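Local coordinates for protein CT_858 (Chlamydia trachomatis, PDB 3DOR) that is a secreted chlamydial protease, probably a serine-type endopeptidase, seen here in its mature, dimeric form, at residues L8-F13 with T505-C510; D64-L69 with A74-F79. All coordinates share one frame; numbering follows the deposited sequence.

Contact 1. Residues L8-F13 with T505-C510; sequences LQDLSF and TGIKTC
D10 presents its flat carboxylate to T505 by one oxygen: the hydroxyl OG1 of T505 sits 2.4 Å from D10 OD2, on the side of the group nearer CB and away from OD1. Off one face, displaced toward CB, comes the methyl end of I507, whose CD1 lies 4.0 Å from D10 CB. The acid is thus met by a polar group at one oxygen and by hydrocarbon beside its root. The two polar side chains arrive from opposite directions, which brings OD2 and OG1 together while the main chains stay apart, at 7.4 Å between CA of D10 and CA of T505. In T505 the hydroxyl stands opposite the carbonyl carbon (chi1 -50°), a placement that turns OG1 to the helix. I507 is fully extended along its outer bond (chi2 180°), so that CD1 is the atom that reaches D10.

Here a helix lies against the start of a strand. Residues 8-13 belong to helix 2-20; T505 and G506 lead into strand 507-518, which opens with a classic beta bulge, K508 and T509 both facing T77. N503 OD1 accepts the backbone N-H of I507, and Q59 NE2 reaches the carbonyl oxygen of T505, so the turn carrying the hydroxyl is itself supported. F501 and N503 also touch D10, as does H16 of the second subunit, which places this contact close to the dimer interface.

Threonine is the donor and aspartate the acceptor in the hydrogen bond that spans the segments. It probably gives the buried carboxylate a donor, though its exact length is doubtful. A negative charge on D10 would probably strengthen that bond, in a setting otherwise partly lined by the I507 methyl.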
loop_
_atom_site.group_PDB
_atom_site.type_symbol
_atom_site.label_atom_id
_atom_site.label_comp_id
_atom_site.label_asym_id
_atom_site.label_seq_id
_atom_site.Cartn_x
_atom_site.Cartn_y
_atom_site.Cartn_z
ATOM N N LEU B 8 -13.750 -20.358 -4.871
ATOM C CA LEU B 8 -14.549 -19.970 -6.023
ATOM C C LEU B 8 -14.791 -18.467 -6.000
ATOM O O LEU B 8 -14.747 -17.799 -7.039
ATOM C CB LEU B 8 -15.893 -20.707 -6.007
ATOM C CG LEU B 8 -15.914 -22.178 -6.444
ATOM C CD1 LEU B 8 -17.207 -22.843 -5.966
ATOM C CD2 LEU B 8 -15.802 -22.260 -7.963
ATOM N N GLN B 9 -15.053 -17.939 -4.807
ATOM C CA GLN B 9 -15.308 -16.512 -4.650
ATOM C C GLN B 9 -14.082 -15.708 -5.082
ATOM O O GLN B 9 -14.176 -14.789 -5.894
ATOM C CB GLN B 9 -15.624 -16.192 -3.188
ATOM C CG GLN B 9 -16.805 -15.262 -2.994
ATOM C CD GLN B 9 -16.690 -13.988 -3.806
ATOM O OE1 GLN B 9 -15.748 -13.213 -3.637
ATOM N NE2 GLN B 9 -17.652 -13.766 -4.697
ATOM N N ASP B 10 -12.925 -16.062 -4.538
ATOM C CA ASP B 10 -11.708 -15.341 -4.868
ATOM C C ASP B 10 -11.306 -15.524 -6.330
ATOM O O ASP B 10 -10.765 -14.605 -6.950
ATOM C CB ASP B 10 -10.585 -15.755 -3.909
ATOM C CG ASP B 10 -10.899 -15.382 -2.466
ATOM O OD1 ASP B 10 -11.406 -14.260 -2.244
ATOM O OD2 ASP B 10 -10.643 -16.196 -1.554
ATOM N N LEU B 11 -11.595 -16.697 -6.884
ATOM C CA LEU B 11 -11.284 -16.964 -8.284
ATOM C C LEU B 11 -12.114 -15.985 -9.103
ATOM O O LEU B 11 -11.611 -15.330 -10.018
ATOM C CB LEU B 11 -11.681 -18.396 -8.665
ATOM C CG LEU B 11 -11.032 -19.071 -9.883
ATOM C CD1 LEU B 11 -11.858 -20.287 -10.263
ATOM C CD2 LEU B 11 -10.941 -18.131 -11.061
ATOM N N SER B 12 -13.393 -15.878 -8.758
ATOM C CA SER B 12 -14.285 -14.985 -9.483
ATOM C C SER B 12 -13.789 -13.551 -9.395
ATOM O O SER B 12 -13.948 -12.773 -10.334
ATOM C CB SER B 12 -15.716 -15.072 -8.934
ATOM O OG SER B 12 -15.821 -14.437 -7.670
ATOM N N PHE B 13 -13.196 -13.192 -8.262
ATOM C CA PHE B 13 -12.675 -11.840 -8.122
ATOM C C PHE B 13 -11.483 -11.653 -9.062
ATOM O O PHE B 13 -11.390 -10.646 -9.770
ATOM C CB PHE B 13 -12.243 -11.561 -6.682
ATOM C CG PHE B 13 -11.727 -10.162 -6.475
ATOM C CD1 PHE B 13 -12.539 -9.062 -6.745
ATOM C CD2 PHE B 13 -10.428 -9.945 -6.025
ATOM C CE1 PHE B 13 -12.068 -7.760 -6.571
ATOM C CE2 PHE B 13 -9.941 -8.647 -5.844
ATOM C CZ PHE B 13 -10.762 -7.550 -6.117
ATOM N N THR B 505 -8.638 -17.528 1.493
ATOM C CA THR B 505 -7.875 -18.456 0.665
ATOM C C THR B 505 -6.375 -18.272 0.876
ATOM O O THR B 505 -5.561 -18.967 0.266
ATOM C CB THR B 505 -8.191 -18.271 -0.840
ATOM O OG1 THR B 505 -9.609 -18.281 -1.038
ATOM C CG2 THR B 505 -7.578 -19.401 -1.656
ATOM N N GLY B 506 -6.006 -17.329 1.737
ATOM C CA GLY B 506 -4.599 -17.098 1.999
ATOM C C GLY B 506 -3.834 -16.364 0.914
ATOM O O GLY B 506 -2.605 -16.442 0.852
ATOM N N ILE B 507 -4.550 -15.655 0.052
ATOM C CA ILE B 507 -3.915 -14.902 -1.022
ATOM C C ILE B 507 -3.274 -13.642 -0.446
ATOM O O ILE B 507 -3.930 -12.870 0.247
ATOM C CB ILE B 507 -4.939 -14.505 -2.083
ATOM C CG1 ILE B 507 -5.606 -15.762 -2.647
ATOM C CG2 ILE B 507 -4.260 -13.711 -3.181
ATOM C CD1 ILE B 507 -6.643 -15.475 -3.708
ATOM N N LYS B 508 -1.992 -13.437 -0.726
ATOM C CA LYS B 508 -1.283 -12.272 -0.200
ATOM C C LYS B 508 -1.274 -11.139 -1.214
ATOM O O LYS B 508 -1.589 -9.992 -0.890
ATOM C CB LYS B 508 0.150 -12.657 0.175
ATOM C CG LYS B 508 0.945 -11.547 0.859
ATOM C CD LYS B 508 2.325 -12.042 1.298
ATOM C CE LYS B 508 3.070 -10.972 2.088
ATOM N NZ LYS B 508 4.410 -11.414 2.564
ATOM N N THR B 509 -0.914 -11.468 -2.446
ATOM C CA THR B 509 -0.869 -10.480 -3.509
ATOM C C THR B 509 -1.044 -11.154 -4.859
ATOM O O THR B 509 -0.678 -12.313 -5.045
ATOM C CB THR B 509 0.506 -9.752 -3.587
ATOM O OG1 THR B 509 0.860 -9.210 -2.311
ATOM C CG2 THR B 509 0.443 -8.623 -4.598
ATOM N N CYS B 510 -1.623 -10.422 -5.794
ATOM C CA CYS B 510 -1.749 -10.911 -7.144
ATOM C C CYS B 510 -1.201 -9.759 -7.956
ATOM O O CYS B 510 -1.768 -8.670 -7.944
ATOM C CB CYS B 510 -3.196 -11.166 -7.541
ATOM S SG CYS B 510 -3.300 -11.650 -9.275
#

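Contact 2. Residues D64-L69 with A74-F79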
loop_
_atom_site.group_PDB
_atom_site.type_symbol
_atom_site.label_atom_id
_atom_site.label_comp_id
_atom_site.label_asym_id
_atom_site.label_seq_id
_atom_site.Cartn_x
_atom_site.Cartn_y
_atom_site.Cartn_z
ATOM N N ASP B 64 -2.196 -21.642 -10.735
ATOM C CA ASP B 64 -2.103 -22.206 -12.081
ATOM C C ASP B 64 -2.946 -21.406 -13.052
ATOM O O ASP B 64 -2.592 -21.256 -14.217
ATOM C CB ASP B 64 -2.545 -23.673 -12.090
ATOM C CG ASP B 64 -1.537 -24.582 -11.407
ATOM O OD1 ASP B 64 -0.479 -24.077 -10.969
ATOM O OD2 ASP B 64 -1.798 -25.798 -11.306
ATOM N N PHE B 65 -4.067 -20.891 -12.561
ATOM C CA PHE B 65 -4.969 -20.079 -13.365
ATOM C C PHE B 65 -4.234 -18.810 -13.827
ATOM O O PHE B 65 -4.282 -18.439 -15.002
ATOM C CB PHE B 65 -6.194 -19.706 -12.523
ATOM C CG PHE B 65 -7.121 -18.731 -13.185
ATOM C CD1 PHE B 65 -7.852 -19.096 -14.314
ATOM C CD2 PHE B 65 -7.284 -17.446 -12.662
ATOM C CE1 PHE B 65 -8.739 -18.193 -14.917
ATOM C CE2 PHE B 65 -8.166 -16.528 -13.253
ATOM C CZ PHE B 65 -8.895 -16.905 -14.382
ATOM N N ILE B 66 -3.558 -18.137 -12.901
ATOM C CA ILE B 66 -2.824 -16.929 -13.264
ATOM C C ILE B 66 -1.580 -17.322 -14.059
ATOM O O ILE B 66 -1.165 -16.611 -14.970
ATOM C CB ILE B 66 -2.410 -16.115 -12.009
ATOM C CG1 ILE B 66 -3.661 -15.700 -11.230
ATOM C CG2 ILE B 66 -1.610 -14.868 -12.421
ATOM C CD1 ILE B 66 -4.623 -14.840 -12.020
ATOM N N GLY B 67 -0.992 -18.463 -13.712
ATOM C CA GLY B 67 0.182 -18.924 -14.431
ATOM C C GLY B 67 -0.157 -19.189 -15.889
ATOM O O GLY B 67 0.724 -19.177 -16.753
ATOM N N GLY B 68 -1.440 -19.422 -16.166
ATOM C CA GLY B 68 -1.865 -19.690 -17.529
ATOM C C GLY B 68 -1.772 -18.487 -18.444
ATOM O O GLY B 68 -1.881 -18.615 -19.666
ATOM N N LEU B 69 -1.575 -17.308 -17.864
ATOM C CA LEU B 69 -1.460 -16.091 -18.662
ATOM C C LEU B 69 -0.090 -16.006 -19.326
ATOM O O LEU B 69 0.128 -15.171 -20.202
ATOM C CB LEU B 69 -1.679 -14.857 -17.785
ATOM C CG LEU B 69 -3.084 -14.628 -17.215
ATOM C CD1 LEU B 69 -3.045 -13.501 -16.188
ATOM C CD2 LEU B 69 -4.052 -14.293 -18.352
ATOM N N ALA B 74 2.561 -11.430 -14.178
ATOM C CA ALA B 74 1.339 -11.900 -13.518
ATOM C C ALA B 74 1.521 -13.130 -12.626
ATOM O O ALA B 74 1.993 -14.173 -13.076
ATOM C CB ALA B 74 0.250 -12.163 -14.564
ATOM N N GLY B 75 1.129 -13.007 -11.359
ATOM C CA GLY B 75 1.276 -14.123 -10.438
ATOM C C GLY B 75 0.640 -13.909 -9.072
ATOM O O GLY B 75 0.378 -12.780 -8.666
ATOM N N VAL B 76 0.396 -15.001 -8.356
ATOM C CA VAL B 76 -0.210 -14.927 -7.033
ATOM C C VAL B 76 0.736 -15.452 -5.964
ATOM O O VAL B 76 1.377 -16.482 -6.153
ATOM C CB VAL B 76 -1.497 -15.783 -6.951
ATOM C CG1 VAL B 76 -2.226 -15.504 -5.637
ATOM C CG2 VAL B 76 -2.395 -15.510 -8.142
ATOM N N THR B 77 0.830 -14.743 -4.845
ATOM C CA THR B 77 1.659 -15.189 -3.732
ATOM C C THR B 77 0.671 -15.452 -2.600
ATOM O O THR B 77 -0.392 -14.829 -2.547
ATOM C CB THR B 77 2.674 -14.119 -3.282
ATOM O OG1 THR B 77 1.980 -12.981 -2.764
ATOM C CG2 THR B 77 3.544 -13.688 -4.452
ATOM N N PHE B 78 1.010 -16.362 -1.694
ATOM C CA PHE B 78 0.094 -16.694 -0.608
ATOM C C PHE B 78 0.707 -16.575 0.774
ATOM O O PHE B 78 1.929 -16.630 0.922
ATOM C CB PHE B 78 -0.434 -18.124 -0.800
ATOM C CG PHE B 78 -0.971 -18.390 -2.179
ATOM C CD1 PHE B 78 -0.116 -18.773 -3.208
ATOM C CD2 PHE B 78 -2.330 -18.239 -2.455
ATOM C CE1 PHE B 78 -0.604 -19.003 -4.499
ATOM C CE2 PHE B 78 -2.829 -18.465 -3.744
ATOM C CZ PHE B 78 -1.964 -18.848 -4.764
ATOM N N PHE B 79 -0.149 -16.407 1.783
ATOM C CA PHE B 79 0.321 -16.328 3.164
ATOM C C PHE B 79 0.583 -17.772 3.587
ATOM O O PHE B 79 -0.244 -18.383 4.258
ATOM C CB PHE B 79 -0.745 -15.715 4.093
ATOM C CG PHE B 79 -0.972 -14.239 3.894
ATOM C CD1 PHE B 79 -2.149 -13.771 3.310
ATOM C CD2 PHE B 79 -0.016 -13.312 4.313
ATOM C CE1 PHE B 79 -2.372 -12.401 3.149
ATOM C CE2 PHE B 79 -0.224 -11.943 4.157
ATOM C CZ PHE B 79 -1.406 -11.485 3.574
HETATM O O HOH W 1 1.273 -15.690 -15.661
#
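This is a local helix-loop-strand packing, in which the last part of helix 55-67 and L69 beyond it rest against strand 75-78, a member of the antiparallel sheet that includes strand 507-518. The direct contacts are apolar. I66, the side chain at the centre, points toward the strand and uses both of its branches.

Its CG2, set anti to the backbone N by a chi1 of -60°, lies over the face of the A74-G75 peptide, 3.6 Å from A74 C and 3.5 Å from G75 N. The methyl therefore covers main chain as much as side chain, at a place where G75 brings no side chain of its own. The other branch, CG1, turns to V76, whose side chain crosses that of I66 at about a right angle. I66 CG1 and V76 CG2 are only 3.3 Å apart, tighter than normal van der Waals contact, so the exact fit there should be read with caution. V76 also touches I507 of the neighbouring strand, which carries the packing on into the sheet.

A74 fills the other end of the interface. Its CB is 3.9 Å from I66 CG2, and equally 3.9 Å from L69 CD1, so the small methyl meets both larger side chains on one side. L69, just beyond the helix, also packs on L18 of helix 2-20 and on W34 of a loop, joining this corner to the N-terminal part of the chain.

Polar main-chain atoms are joined through solvent. One water lies 2.7 Å from I66 O and 3.1 Å from A74 O and can donate to both, though other acceptors nearby may compete for its two protons; I66 O also receives the backbone N-H of L69.

Overall arrangement
From the N terminus, helix 2-20 comes first and supplies one side of contact 1; its partner, residues 505-510, is not reached until some 490 residues later. Contact 2 falls within that long interval, and only four residues separate its two segments, which lie on helix 55-67 and strand 75-78. The shorter closure is therefore enclosed by the longer one, and they do not cross. In space the centres of contact 1 and contact 2 are about 10 Å apart. Strands 75-78 and 507-518 pair antiparallel, probably with G506 O bonded to F79 N and K508 N to T77 O, so the pairing joins an early strand to a late one, and helices 2-20 and 55-67 pack against that sheet.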